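Local coordinates for protein carbohydrate kinase, FGGY (Novosphingobium aromaticivorans, PDB 3H6E) that probably acts as a carbohydrate kinase of the FGGY family, transferring phosphate from ATP to a sugar-like substrate, at residues A[17-21]-A[56-61]; A[73-77]-A[151-155]; A[157-163]-A[207-212]. All blocks are in the same frame, centred on the assembly; numbering follows the deposited sequence.

In the fold
All three contacts belong to one six-stranded mixed sheet in the N-terminal half of the chain, the ribonuclease H-like core expected of the actin-like ATPase superfamily. They follow one another along the chain: contact 1 closes before contact 2 opens, and contact 2 before contact 3. Helix 50-63 packs on strand 17-23, helix 152-159 lies on the central strand 71-76, and the end of that same helix meets edge strand 207-210. The centre of contact 2 is about 13 Å from that of contact 1 and about 12 Å from that of contact 3. Contacts 1 and 2 do not touch, but contact 3 meets both, through Leu-61 with Leu-160 and Pro-74 with Ala-157, so both helices pack together against the sheet.

Contact 1: A[17-21]-A[56-61]; sequences LSKVS and WLLDVL
In this ribonuclease H-like sheet of the actin-like ATPase superfamily, helix 50-63 packs on a face that includes strand 17-23. Build residues 17-21 as extended strand and 56-61 as helix, the two segments running nearly the same way: their axes cross at -22° and approach to 9.7 Å. The nearest CA atoms are those of Val-20 and Leu-57, 7.4 Å apart. Val-20 and Ser-18 direct CA-to-CB at the helix, while Lys-19 and Ser-21 direct theirs away.

Val-20, in the t rotamer, is the centre of the contact. Its CG2 meets Val-60 CG1 at 3.8 Å (Val-60 is p) and Leu-57 CB at 4.4 Å, while Val-20 CG1 lies 4.4 Å from Leu-61 CD2, Leu-61 being mt. The Leu-57 side chain, off-rotamer at chi1 99°, also touches Ile-11. No hydrogen bond joins the segments; the contact is essentially apolar. Ser-18 OG, at chi1 50°, instead bonds to Arg-35 O on the adjacent strand.

Trp-56, with chi1 169° and chi2 73°, reaches across to the strand, whose atoms meet its ring obliquely: CH2 lies 3.5 Å from Val-20 CG2 and 3.4 Å from Ser-18 O.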
ATOM      1  N   LEU A  17      -4.638   8.740  -8.698  1.00 42.62           N
ATOM      2  CA  LEU A  17      -4.127   8.788 -10.065  1.00 44.44           C
ATOM      3  C   LEU A  17      -4.337   7.475 -10.803  1.00 42.88           C
ATOM      4  O   LEU A  17      -4.047   6.402 -10.277  1.00 42.82           O
ATOM      5  CB  LEU A  17      -2.640   9.158 -10.079  1.00 42.25           C
ATOM      6  CG  LEU A  17      -2.280  10.602  -9.725  1.00 45.78           C
ATOM      7  CD1 LEU A  17      -0.773  10.809  -9.773  1.00 47.12           C
ATOM      8  CD2 LEU A  17      -2.987  11.578 -10.654  1.00 46.72           C
ATOM      9  N   SER A  18      -4.848   7.573 -12.026  1.00 44.19           N
ATOM     10  CA  SER A  18      -4.945   6.420 -12.912  1.00 43.59           C
ATOM     11  C   SER A  18      -3.910   6.534 -14.029  1.00 44.12           C
ATOM     12  O   SER A  18      -3.865   7.528 -14.752  1.00 44.12           O
ATOM     13  CB  SER A  18      -6.359   6.284 -13.485  1.00 43.40           C
ATOM     14  OG  SER A  18      -6.817   7.506 -14.032  1.00 49.15           O
ATOM     15  N   LYS A  19      -3.070   5.512 -14.151  1.00 42.87           N
ATOM     16  CA  LYS A  19      -1.961   5.541 -15.092  1.00 42.60           C
ATOM     17  C   LYS A  19      -1.990   4.340 -16.028  1.00 42.16           C
ATOM     18  O   LYS A  19      -2.099   3.199 -15.586  1.00 41.25           O
ATOM     19  CB  LYS A  19      -0.630   5.551 -14.336  1.00 44.05           C
ATOM     20  CG  LYS A  19      -0.640   6.379 -13.060  1.00 47.04           C
ATOM     21  CD  LYS A  19       0.756   6.491 -12.462  1.00 50.19           C
ATOM     22  CE  LYS A  19       0.812   7.553 -11.369  1.00 48.61           C
ATOM     23  NZ  LYS A  19       2.208   7.831 -10.917  1.00 42.96           N
ATOM     24  N   VAL A  20      -1.889   4.604 -17.325  1.00 44.02           N
ATOM     25  CA  VAL A  20      -1.710   3.544 -18.304  1.00 41.86           C
ATOM     26  C   VAL A  20      -0.301   3.646 -18.873  1.00 44.55           C
ATOM     27  O   VAL A  20       0.156   4.734 -19.225  1.00 45.15           O
ATOM     28  CB  VAL A  20      -2.746   3.622 -19.432  1.00 42.78           C
ATOM     29  CG1 VAL A  20      -2.552   2.469 -20.406  1.00 41.68           C
ATOM     30  CG2 VAL A  20      -4.155   3.610 -18.855  1.00 41.41           C
ATOM     31  N   SER A  21       0.387   2.513 -18.957  1.00 41.59           N
ATOM     32  CA  SER A  21       1.802   2.518 -19.303  1.00 43.57           C
ATOM     33  C   SER A  21       2.194   1.434 -20.303  1.00 45.50           C
ATOM     34  O   SER A  21       1.715   0.303 -20.233  1.00 43.59           O
ATOM     35  CB  SER A  21       2.645   2.388 -18.035  1.00 44.99           C
ATOM     36  OG  SER A  21       2.216   1.298 -17.237  1.00 45.55           O
ATOM     37  N   TRP A  56     -11.910   6.515 -20.887  1.00 48.86           N
ATOM     38  CA  TRP A  56     -10.573   7.095 -20.989  1.00 49.94           C
ATOM     39  C   TRP A  56      -9.532   6.054 -21.382  1.00 50.44           C
ATOM     40  O   TRP A  56      -8.650   6.322 -22.198  1.00 53.22           O
ATOM     41  CB  TRP A  56     -10.153   7.757 -19.674  1.00 49.50           C
ATOM     42  CG  TRP A  56      -8.690   8.126 -19.634  1.00 49.58           C
ATOM     43  CD1 TRP A  56      -8.086   9.153 -20.304  1.00 49.39           C
ATOM     44  CD2 TRP A  56      -7.651   7.470 -18.890  1.00 49.69           C
ATOM     45  NE1 TRP A  56      -6.740   9.179 -20.023  1.00 47.47           N
ATOM     46  CE2 TRP A  56      -6.448   8.157 -19.158  1.00 49.91           C
ATOM     47  CE3 TRP A  56      -7.622   6.371 -18.023  1.00 48.04           C
ATOM     48  CZ2 TRP A  56      -5.229   7.782 -18.589  1.00 49.18           C
ATOM     49  CZ3 TRP A  56      -6.409   6.000 -17.461  1.00 44.95           C
ATOM     50  CH2 TRP A  56      -5.231   6.704 -17.746  1.00 46.45           C
ATOM     51  N   LEU A  57      -9.639   4.865 -20.800  1.00 50.21           N
ATOM     52  CA  LEU A  57      -8.605   3.850 -20.982  1.00 50.02           C
ATOM     53  C   LEU A  57      -8.813   2.989 -22.230  1.00 51.21           C
ATOM     54  O   LEU A  57      -7.941   2.207 -22.599  1.00 51.78           O
ATOM     55  CB  LEU A  57      -8.438   2.998 -19.716  1.00 49.46           C
ATOM     56  CG  LEU A  57      -9.086   1.622 -19.591  1.00 47.70           C
ATOM     57  CD1 LEU A  57      -8.117   0.548 -20.052  1.00 45.44           C
ATOM     58  CD2 LEU A  57      -9.483   1.379 -18.143  1.00 47.63           C
ATOM     59  N   LEU A  58      -9.962   3.138 -22.883  1.00 51.40           N
ATOM     60  CA  LEU A  58     -10.147   2.557 -24.209  1.00 50.94           C
ATOM     61  C   LEU A  58      -9.584   3.501 -25.265  1.00 51.51           C
ATOM     62  O   LEU A  58      -9.184   3.070 -26.347  1.00 52.70           O
ATOM     63  CB  LEU A  58     -11.618   2.239 -24.487  1.00 50.73           C
ATOM     64  CG  LEU A  58     -12.078   0.855 -24.024  1.00 51.90           C
ATOM     65  CD1 LEU A  58     -13.506   0.580 -24.462  1.00 50.68           C
ATOM     66  CD2 LEU A  58     -11.140  -0.227 -24.543  1.00 49.30           C
ATOM     67  N   ASP A  59      -9.553   4.791 -24.938  1.00 52.39           N
ATOM     68  CA  ASP A  59      -8.901   5.792 -25.776  1.00 51.80           C
ATOM     69  C   ASP A  59      -7.401   5.549 -25.793  1.00 52.06           C
ATOM     70  O   ASP A  59      -6.816   5.259 -26.834  1.00 53.79           O
ATOM     71  CB  ASP A  59      -9.162   7.202 -25.243  1.00 51.32           C
ATOM     72  CG  ASP A  59     -10.604   7.629 -25.396  1.00 53.91           C
ATOM     73  OD1 ASP A  59     -11.323   7.008 -26.209  1.00 53.62           O
ATOM     74  OD2 ASP A  59     -11.017   8.590 -24.707  1.00 53.94           O
ATOM     75  N   VAL A  60      -6.786   5.675 -24.623  1.00 53.06           N
ATOM     76  CA  VAL A  60      -5.340   5.549 -24.494  1.00 53.59           C
ATOM     77  C   VAL A  60      -4.835   4.197 -24.993  1.00 53.73           C
ATOM     78  O   VAL A  60      -3.737   4.105 -25.544  1.00 54.50           O
ATOM     79  CB  VAL A  60      -4.881   5.798 -23.038  1.00 51.27           C
ATOM     80  CG1 VAL A  60      -5.732   5.002 -22.073  1.00 52.81           C
ATOM     81  CG2 VAL A  60      -3.408   5.464 -22.868  1.00 51.90           C
ATOM     82  N   LEU A  61      -5.638   3.153 -24.809  1.00 53.47           N
ATOM     83  CA  LEU A  61      -5.285   1.832 -25.318  1.00 52.40           C
ATOM     84  C   LEU A  61      -5.212   1.838 -26.841  1.00 53.60           C
ATOM     85  O   LEU A  61      -4.382   1.147 -27.435  1.00 52.49           O
ATOM     86  CB  LEU A  61      -6.284   0.771 -24.848  1.00 51.46           C
ATOM     87  CG  LEU A  61      -6.067   0.176 -23.456  1.00 49.77           C
ATOM     88  CD1 LEU A  61      -6.981  -1.012 -23.259  1.00 47.34           C
ATOM     89  CD2 LEU A  61      -4.622  -0.235 -23.262  1.00 49.95           C
TER

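Contact 2: A[73-77]-A[151-155]; sequences VPVGH and PWAQY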
ATOM      1  N   VAL A  73      -1.582  -6.247 -17.828  1.00 37.07           N
ATOM      2  CA  VAL A  73      -1.749  -6.585 -16.420  1.00 34.19           C
ATOM      3  C   VAL A  73      -2.345  -5.421 -15.628  1.00 34.91           C
ATOM      4  O   VAL A  73      -1.795  -4.324 -15.621  1.00 35.56           O
ATOM      5  CB  VAL A  73      -0.436  -7.075 -15.783  1.00 34.71           C
ATOM      6  CG1 VAL A  73       0.758  -6.384 -16.418  1.00 34.82           C
ATOM      7  CG2 VAL A  73      -0.469  -6.878 -14.267  1.00 34.48           C
ATOM      8  N   PRO A  74      -3.487  -5.669 -14.970  1.00 34.31           N
ATOM      9  CA  PRO A  74      -4.286  -4.676 -14.241  1.00 33.19           C
ATOM     10  C   PRO A  74      -3.783  -4.451 -12.823  1.00 31.67           C
ATOM     11  O   PRO A  74      -3.315  -5.387 -12.180  1.00 31.00           O
ATOM     12  CB  PRO A  74      -5.683  -5.317 -14.188  1.00 30.76           C
ATOM     13  CG  PRO A  74      -5.587  -6.600 -14.995  1.00 32.36           C
ATOM     14  CD  PRO A  74      -4.149  -6.980 -14.989  1.00 31.08           C
ATOM     15  N   VAL A  75      -3.888  -3.213 -12.349  1.00 33.24           N
ATOM     16  CA  VAL A  75      -3.498  -2.855 -10.991  1.00 30.98           C
ATOM     17  C   VAL A  75      -4.550  -1.928 -10.391  1.00 31.40           C
ATOM     18  O   VAL A  75      -4.954  -0.948 -11.017  1.00 33.71           O
ATOM     19  CB  VAL A  75      -2.138  -2.137 -10.962  1.00 32.38           C
ATOM     20  CG1 VAL A  75      -1.808  -1.687  -9.547  1.00 31.89           C
ATOM     21  CG2 VAL A  75      -1.047  -3.039 -11.509  1.00 32.51           C
ATOM     22  N   GLY A  76      -4.994  -2.241  -9.179  1.00 28.30           N
ATOM     23  CA  GLY A  76      -6.031  -1.455  -8.538  1.00 28.36           C
ATOM     24  C   GLY A  76      -5.742  -1.132  -7.088  1.00 28.28           C
ATOM     25  O   GLY A  76      -5.174  -1.941  -6.354  1.00 27.29           O
ATOM     26  N   HIS A  77      -6.126   0.068  -6.675  1.00 27.89           N
ATOM     27  CA  HIS A  77      -6.065   0.430  -5.273  1.00 29.96           C
ATOM     28  C   HIS A  77      -7.009  -0.489  -4.496  1.00 29.39           C
ATOM     29  O   HIS A  77      -7.924  -1.090  -5.070  1.00 27.44           O
ATOM     30  CB  HIS A  77      -6.465   1.893  -5.085  1.00 30.50           C
ATOM     31  CG  HIS A  77      -7.933   2.141  -5.247  1.00 31.09           C
ATOM     32  ND1 HIS A  77      -8.833   1.961  -4.220  1.00 29.78           N
ATOM     33  CD2 HIS A  77      -8.658   2.557  -6.313  1.00 32.26           C
ATOM     34  CE1 HIS A  77     -10.050   2.249  -4.648  1.00 30.63           C
ATOM     35  NE2 HIS A  77      -9.971   2.614  -5.914  1.00 31.64           N
ATOM     36  N   PRO A 151     -12.925  -7.886  -6.751  1.00 26.91           N
ATOM     37  CA  PRO A 151     -12.109  -6.739  -6.341  1.00 25.16           C
ATOM     38  C   PRO A 151     -11.926  -5.718  -7.463  1.00 25.55           C
ATOM     39  O   PRO A 151     -12.071  -6.054  -8.634  1.00 25.29           O
ATOM     40  CB  PRO A 151     -10.762  -7.380  -5.981  1.00 25.16           C
ATOM     41  CG  PRO A 151     -11.093  -8.791  -5.641  1.00 25.14           C
ATOM     42  CD  PRO A 151     -12.218  -9.164  -6.558  1.00 26.45           C
ATOM     43  N   TRP A 152     -11.602  -4.485  -7.087  1.00 25.78           N
ATOM     44  CA  TRP A 152     -11.449  -3.373  -8.022  1.00 25.35           C
ATOM     45  C   TRP A 152     -10.438  -3.666  -9.132  1.00 28.34           C
ATOM     46  O   TRP A 152     -10.725  -3.472 -10.313  1.00 29.05           O
ATOM     47  CB  TRP A 152     -11.052  -2.122  -7.236  1.00 26.64           C
ATOM     48  CG  TRP A 152     -10.755  -0.890  -8.045  1.00 29.02           C
ATOM     49  CD1 TRP A 152      -9.594  -0.173  -8.042  1.00 29.19           C
ATOM     50  CD2 TRP A 152     -11.642  -0.210  -8.944  1.00 29.66           C
ATOM     51  NE1 TRP A 152      -9.700   0.905  -8.885  1.00 30.86           N
ATOM     52  CE2 TRP A 152     -10.947   0.905  -9.452  1.00 31.22           C
ATOM     53  CE3 TRP A 152     -12.952  -0.438  -9.370  1.00 30.69           C
ATOM     54  CZ2 TRP A 152     -11.515   1.784 -10.369  1.00 33.35           C
ATOM     55  CZ3 TRP A 152     -13.514   0.437 -10.280  1.00 33.52           C
ATOM     56  CH2 TRP A 152     -12.797   1.534 -10.769  1.00 32.78           C
ATOM     57  N   ALA A 153      -9.259  -4.146  -8.752  1.00 27.18           N
ATOM     58  CA  ALA A 153      -8.219  -4.458  -9.723  1.00 27.12           C
ATOM     59  C   ALA A 153      -8.697  -5.489 -10.746  1.00 28.91           C
ATOM     60  O   ALA A 153      -8.491  -5.329 -11.951  1.00 27.03           O
ATOM     61  CB  ALA A 153      -6.970  -4.953  -9.011  1.00 26.03           C
ATOM     62  N   GLN A 154      -9.333  -6.550 -10.255  1.00 27.87           N
ATOM     63  CA  GLN A 154      -9.811  -7.625 -11.118  1.00 28.32           C
ATOM     64  C   GLN A 154     -10.984  -7.169 -11.966  1.00 29.39           C
ATOM     65  O   GLN A 154     -11.276  -7.765 -13.005  1.00 29.56           O
ATOM     66  CB  GLN A 154     -10.203  -8.856 -10.295  1.00 26.47           C
ATOM     67  CG  GLN A 154      -9.020  -9.656  -9.797  1.00 26.44           C
ATOM     68  CD  GLN A 154      -8.052  -8.807  -9.000  1.00 26.52           C
ATOM     69  OE1 GLN A 154      -6.909  -8.604  -9.407  1.00 26.20           O
ATOM     70  NE2 GLN A 154      -8.514  -8.285  -7.867  1.00 25.38           N
ATOM     71  N   TYR A 155     -11.664  -6.116 -11.525  1.00 29.13           N
ATOM     72  CA  TYR A 155     -12.821  -5.630 -12.265  1.00 31.02           C
ATOM     73  C   TYR A 155     -12.394  -5.229 -13.663  1.00 33.08           C
ATOM     74  O   TYR A 155     -13.115  -5.439 -14.641  1.00 35.35           O
ATOM     75  CB  TYR A 155     -13.490  -4.438 -11.579  1.00 28.78           C
ATOM     76  CG  TYR A 155     -14.400  -3.713 -12.536  1.00 32.04           C
ATOM     77  CD1 TYR A 155     -15.643  -4.233 -12.865  1.00 34.04           C
ATOM     78  CD2 TYR A 155     -13.999  -2.535 -13.156  1.00 33.88           C
ATOM     79  CE1 TYR A 155     -16.474  -3.589 -13.760  1.00 35.82           C
ATOM     80  CE2 TYR A 155     -14.826  -1.881 -14.053  1.00 33.39           C
ATOM     81  CZ  TYR A 155     -16.063  -2.414 -14.350  1.00 35.79           C
ATOM     82  OH  TYR A 155     -16.899  -1.778 -15.239  1.00 41.02           O
TER
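This is a tight, buried helix-on-sheet contact: the start of helix 152-159 is pressed onto the C-terminal end of strand 71-76, an inner strand of the ribonuclease H-like sheet. The closeness shows in the backbones, with Gly-76 CA and Ala-153 CA only 3.9 Å apart. A glycine explains how that is possible. An ideal CB on Gly-76 would fall 2.7 Å from Ala-153 CA, a clash, and 3.1 Å from Trp-152 CD1; the space is taken by the Ala-153 backbone and the indole. The Ala-153 methyl itself lies over the strand backbone, its CB 3.4 Å from Gly-76 N. Two residues earlier in the strand, Pro-74 also points CA-to-CB at the helix, and its CB reaches 3.6 Å from Ala-153 O, whereas Val-75, between Pro-74 and Gly-76, turns its CB away.

Beyond the strand end, the aromatic side chains take over. Trp-152 CD1 lies over a face of the His-77 imidazole, and His-77 NE2 over a face of the indole. The imidazole and the five-membered indole ring have centroids 4.3 Å apart and planes at 46°, an oblique pairing overall, with His-77 CD2 3.2 Å from Trp-152 NE1. No hydrogen bond crosses the contact: His-77 NE2 and Trp-152 NE1 come within 3.4 Å but at a poor angle, and the indole N-H bonds to Leu-13 O instead.

Around this pair, Leu-48 touches both side chains and Trp-156 meets Trp-152 edge-to-face. Strand 71-76 itself is held between strands 9-13 and 226-232, with Pro-74 touching Val-227 on the latter.

Contact 3: A[157-163]-A[207-212]; sequences AWFLTGR and TVGALL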
ATOM      1  N   ALA A 157      -9.802  -6.370 -15.296  1.00 31.62           N
ATOM      2  CA  ALA A 157      -9.410  -7.554 -16.054  1.00 33.67           C
ATOM      3  C   ALA A 157     -10.632  -8.290 -16.610  1.00 33.86           C
ATOM      4  O   ALA A 157     -10.501  -9.143 -17.477  1.00 34.75           O
ATOM      5  CB  ALA A 157      -8.552  -8.487 -15.206  1.00 28.66           C
ATOM      6  N   TRP A 158     -11.817  -7.953 -16.107  1.00 34.18           N
ATOM      7  CA  TRP A 158     -13.065  -8.528 -16.607  1.00 33.20           C
ATOM      8  C   TRP A 158     -13.666  -7.585 -17.640  1.00 34.76           C
ATOM      9  O   TRP A 158     -14.427  -7.996 -18.516  1.00 35.17           O
ATOM     10  CB  TRP A 158     -14.046  -8.756 -15.454  1.00 31.49           C
ATOM     11  CG  TRP A 158     -15.483  -8.890 -15.873  1.00 33.16           C
ATOM     12  CD1 TRP A 158     -16.182 -10.051 -16.049  1.00 33.48           C
ATOM     13  CD2 TRP A 158     -16.400  -7.824 -16.154  1.00 32.70           C
ATOM     14  NE1 TRP A 158     -17.473  -9.774 -16.431  1.00 32.55           N
ATOM     15  CE2 TRP A 158     -17.634  -8.416 -16.502  1.00 32.40           C
ATOM     16  CE3 TRP A 158     -16.297  -6.428 -16.153  1.00 34.38           C
ATOM     17  CZ2 TRP A 158     -18.758  -7.660 -16.840  1.00 32.05           C
ATOM     18  CZ3 TRP A 158     -17.418  -5.677 -16.492  1.00 34.76           C
ATOM     19  CH2 TRP A 158     -18.630  -6.296 -16.831  1.00 31.09           C
ATOM     20  N   PHE A 159     -13.314  -6.310 -17.512  1.00 35.82           N
ATOM     21  CA  PHE A 159     -13.726  -5.275 -18.449  1.00 36.98           C
ATOM     22  C   PHE A 159     -13.155  -5.573 -19.831  1.00 36.57           C
ATOM     23  O   PHE A 159     -13.781  -5.285 -20.846  1.00 35.35           O
ATOM     24  CB  PHE A 159     -13.217  -3.919 -17.951  1.00 36.57           C
ATOM     25  CG  PHE A 159     -13.698  -2.746 -18.754  1.00 37.80           C
ATOM     26  CD1 PHE A 159     -14.896  -2.122 -18.444  1.00 38.61           C
ATOM     27  CD2 PHE A 159     -12.939  -2.249 -19.803  1.00 38.31           C
ATOM     28  CE1 PHE A 159     -15.339  -1.036 -19.179  1.00 39.45           C
ATOM     29  CE2 PHE A 159     -13.375  -1.165 -20.541  1.00 40.66           C
ATOM     30  CZ  PHE A 159     -14.579  -0.556 -20.228  1.00 42.42           C
ATOM     31  N   LEU A 160     -11.961  -6.160 -19.851  1.00 38.51           N
ATOM     32  CA  LEU A 160     -11.244  -6.446 -21.089  1.00 39.00           C
ATOM     33  C   LEU A 160     -11.375  -7.902 -21.518  1.00 38.38           C
ATOM     34  O   LEU A 160     -10.872  -8.282 -22.573  1.00 38.86           O
ATOM     35  CB  LEU A 160      -9.751  -6.160 -20.913  1.00 39.19           C
ATOM     36  CG  LEU A 160      -9.237  -4.831 -20.363  1.00 38.78           C
ATOM     37  CD1 LEU A 160      -7.796  -4.999 -19.895  1.00 35.03           C
ATOM     38  CD2 LEU A 160      -9.344  -3.731 -21.411  1.00 41.25           C
ATOM     39  N   THR A 161     -12.030  -8.723 -20.702  1.00 37.92           N
ATOM     40  CA  THR A 161     -11.921 -10.167 -20.880  1.00 36.41           C
ATOM     41  C   THR A 161     -13.243 -10.929 -20.761  1.00 36.76           C
ATOM     42  O   THR A 161     -13.367 -12.047 -21.268  1.00 36.98           O
ATOM     43  CB  THR A 161     -10.917 -10.756 -19.871  1.00 35.87           C
ATOM     44  OG1 THR A 161     -10.151 -11.795 -20.490  1.00 39.63           O
ATOM     45  CG2 THR A 161     -11.639 -11.302 -18.658  1.00 32.50           C
ATOM     46  N   GLY A 162     -14.223 -10.336 -20.088  1.00 33.78           N
ATOM     47  CA  GLY A 162     -15.502 -10.991 -19.887  1.00 31.14           C
ATOM     48  C   GLY A 162     -15.492 -12.020 -18.770  1.00 31.89           C
ATOM     49  O   GLY A 162     -16.544 -12.447 -18.302  1.00 33.09           O
ATOM     50  N   ARG A 163     -14.304 -12.428 -18.339  1.00 32.42           N
ATOM     51  CA  ARG A 163     -14.198 -13.389 -17.250  1.00 32.15           C
ATOM     52  C   ARG A 163     -13.991 -12.704 -15.907  1.00 31.90           C
ATOM     53  O   ARG A 163     -13.058 -11.919 -15.729  1.00 31.25           O
ATOM     54  CB  ARG A 163     -13.078 -14.404 -17.502  1.00 33.58           C
ATOM     55  CG  ARG A 163     -12.969 -15.458 -16.404  1.00 33.84           C
ATOM     56  CD  ARG A 163     -12.388 -16.764 -16.922  1.00 33.07           C
ATOM     57  NE  ARG A 163     -10.953 -16.875 -16.686  1.00 33.91           N
ATOM     58  CZ  ARG A 163     -10.407 -17.600 -15.711  1.00 36.69           C
ATOM     59  NH1 ARG A 163     -11.176 -18.283 -14.871  1.00 33.90           N
ATOM     60  NH2 ARG A 163      -9.089 -17.646 -15.575  1.00 35.91           N
ATOM     61  N   THR A 207      -3.342 -16.023 -16.261  1.00 33.25           N
ATOM     62  CA  THR A 207      -4.015 -15.383 -17.381  1.00 32.94           C
ATOM     63  C   THR A 207      -5.520 -15.472 -17.183  1.00 34.11           C
ATOM     64  O   THR A 207      -6.074 -16.567 -17.068  1.00 36.52           O
ATOM     65  CB  THR A 207      -3.655 -16.050 -18.719  1.00 34.28           C
ATOM     66  OG1 THR A 207      -2.235 -16.010 -18.914  1.00 36.34           O
ATOM     67  CG2 THR A 207      -4.341 -15.331 -19.864  1.00 35.00           C
ATOM     68  N   VAL A 208      -6.178 -14.322 -17.125  1.00 35.25           N
ATOM     69  CA  VAL A 208      -7.629 -14.291 -17.021  1.00 36.09           C
ATOM     70  C   VAL A 208      -8.231 -14.746 -18.343  1.00 36.34           C
ATOM     71  O   VAL A 208      -9.227 -15.470 -18.370  1.00 37.91           O
ATOM     72  CB  VAL A 208      -8.149 -12.884 -16.672  1.00 34.74           C
ATOM     73  CG1 VAL A 208      -9.666 -12.897 -16.544  1.00 34.56           C
ATOM     74  CG2 VAL A 208      -7.512 -12.395 -15.389  1.00 31.53           C
ATOM     75  N   GLY A 209      -7.614 -14.325 -19.440  1.00 36.12           N
ATOM     76  CA  GLY A 209      -8.054 -14.739 -20.758  1.00 37.13           C
ATOM     77  C   GLY A 209      -7.606 -13.792 -21.849  1.00 37.70           C
ATOM     78  O   GLY A 209      -6.890 -12.825 -21.593  1.00 37.62           O
ATOM     79  N   ALA A 210      -8.029 -14.076 -23.077  1.00 39.62           N
ATOM     80  CA  ALA A 210      -7.706 -13.226 -24.212  1.00 39.09           C
ATOM     81  C   ALA A 210      -8.583 -11.981 -24.214  1.00 38.83           C
ATOM     82  O   ALA A 210      -9.670 -11.974 -23.642  1.00 36.75           O
ATOM     83  CB  ALA A 210      -7.867 -13.992 -25.509  1.00 37.16           C
ATOM     84  N   LEU A 211      -8.098 -10.927 -24.858  1.00 41.78           N
ATOM     85  CA  LEU A 211      -8.841  -9.681 -24.962  1.00 41.99           C
ATOM     86  C   LEU A 211     -10.169  -9.925 -25.674  1.00 42.47           C
ATOM     87  O   LEU A 211     -10.216 -10.626 -26.686  1.00 43.50           O
ATOM     88  CB  LEU A 211      -8.011  -8.654 -25.734  1.00 43.49           C
ATOM     89  CG  LEU A 211      -8.273  -7.171 -25.480  1.00 45.28           C
ATOM     90  CD1 LEU A 211      -8.010  -6.832 -24.020  1.00 41.66           C
ATOM     91  CD2 LEU A 211      -7.411  -6.313 -26.399  1.00 43.37           C
ATOM     92  N   LEU A 212     -11.248  -9.361 -25.138  1.00 41.32           N
ATOM     93  CA  LEU A 212     -12.558  -9.458 -25.780  1.00 41.41           C
ATOM     94  C   LEU A 212     -12.496  -8.959 -27.216  1.00 42.38           C
ATOM     95  O   LEU A 212     -11.925  -7.905 -27.482  1.00 44.40           O
ATOM     96  CB  LEU A 212     -13.610  -8.663 -25.000  1.00 41.95           C
ATOM     97  CG  LEU A 212     -14.711  -9.469 -24.309  1.00 38.68           C
ATOM     98  CD1 LEU A 212     -14.177 -10.807 -23.840  1.00 39.80           C
ATOM     99  CD2 LEU A 212     -15.319  -8.686 -23.156  1.00 37.69           C
TER
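At the edge of the ribonuclease H-like sheet, strand 207-210 and the turn after it wrap around the end of helix 152-159. Thr-207 lies at the exposed margin. Val-208 and Gly-209 both face Val-227 on the neighbouring strand, forming a classic beta bulge. Val-208 sits centrally in the contact: its CG2 lies 4.0 Å from Ala-157 CB, its CG1 3.9 Å from Arg-163 CB, and its O accepts a nearly straight hydrogen bond from Arg-163 NE at 2.8 Å. Gly-209, at phi 158° and psi -177°, has backbone angles where a CB would jam against the preceding carbonyl; that CB would also crowd Thr-161 OG1. Ala-210 turns its methyl away but offers its O to Thr-161 OG1, which donates a hydrogen bond of 3.2 Å.

Leu-211 points CA-to-CB away, but the end of its side chain returns, CD1 3.6 Å from Leu-160 CB, where both leucines also touch Ile-72 of strand 71-76. Its CA makes a C-H...O contact with Leu-160 O at 3.4 Å. Leu-212, the N-cap residue of helix 213-219, is bonded to the residue just after helix 152-159: Leu-212 N donates to Leu-160 O at 2.8 Å and 168°.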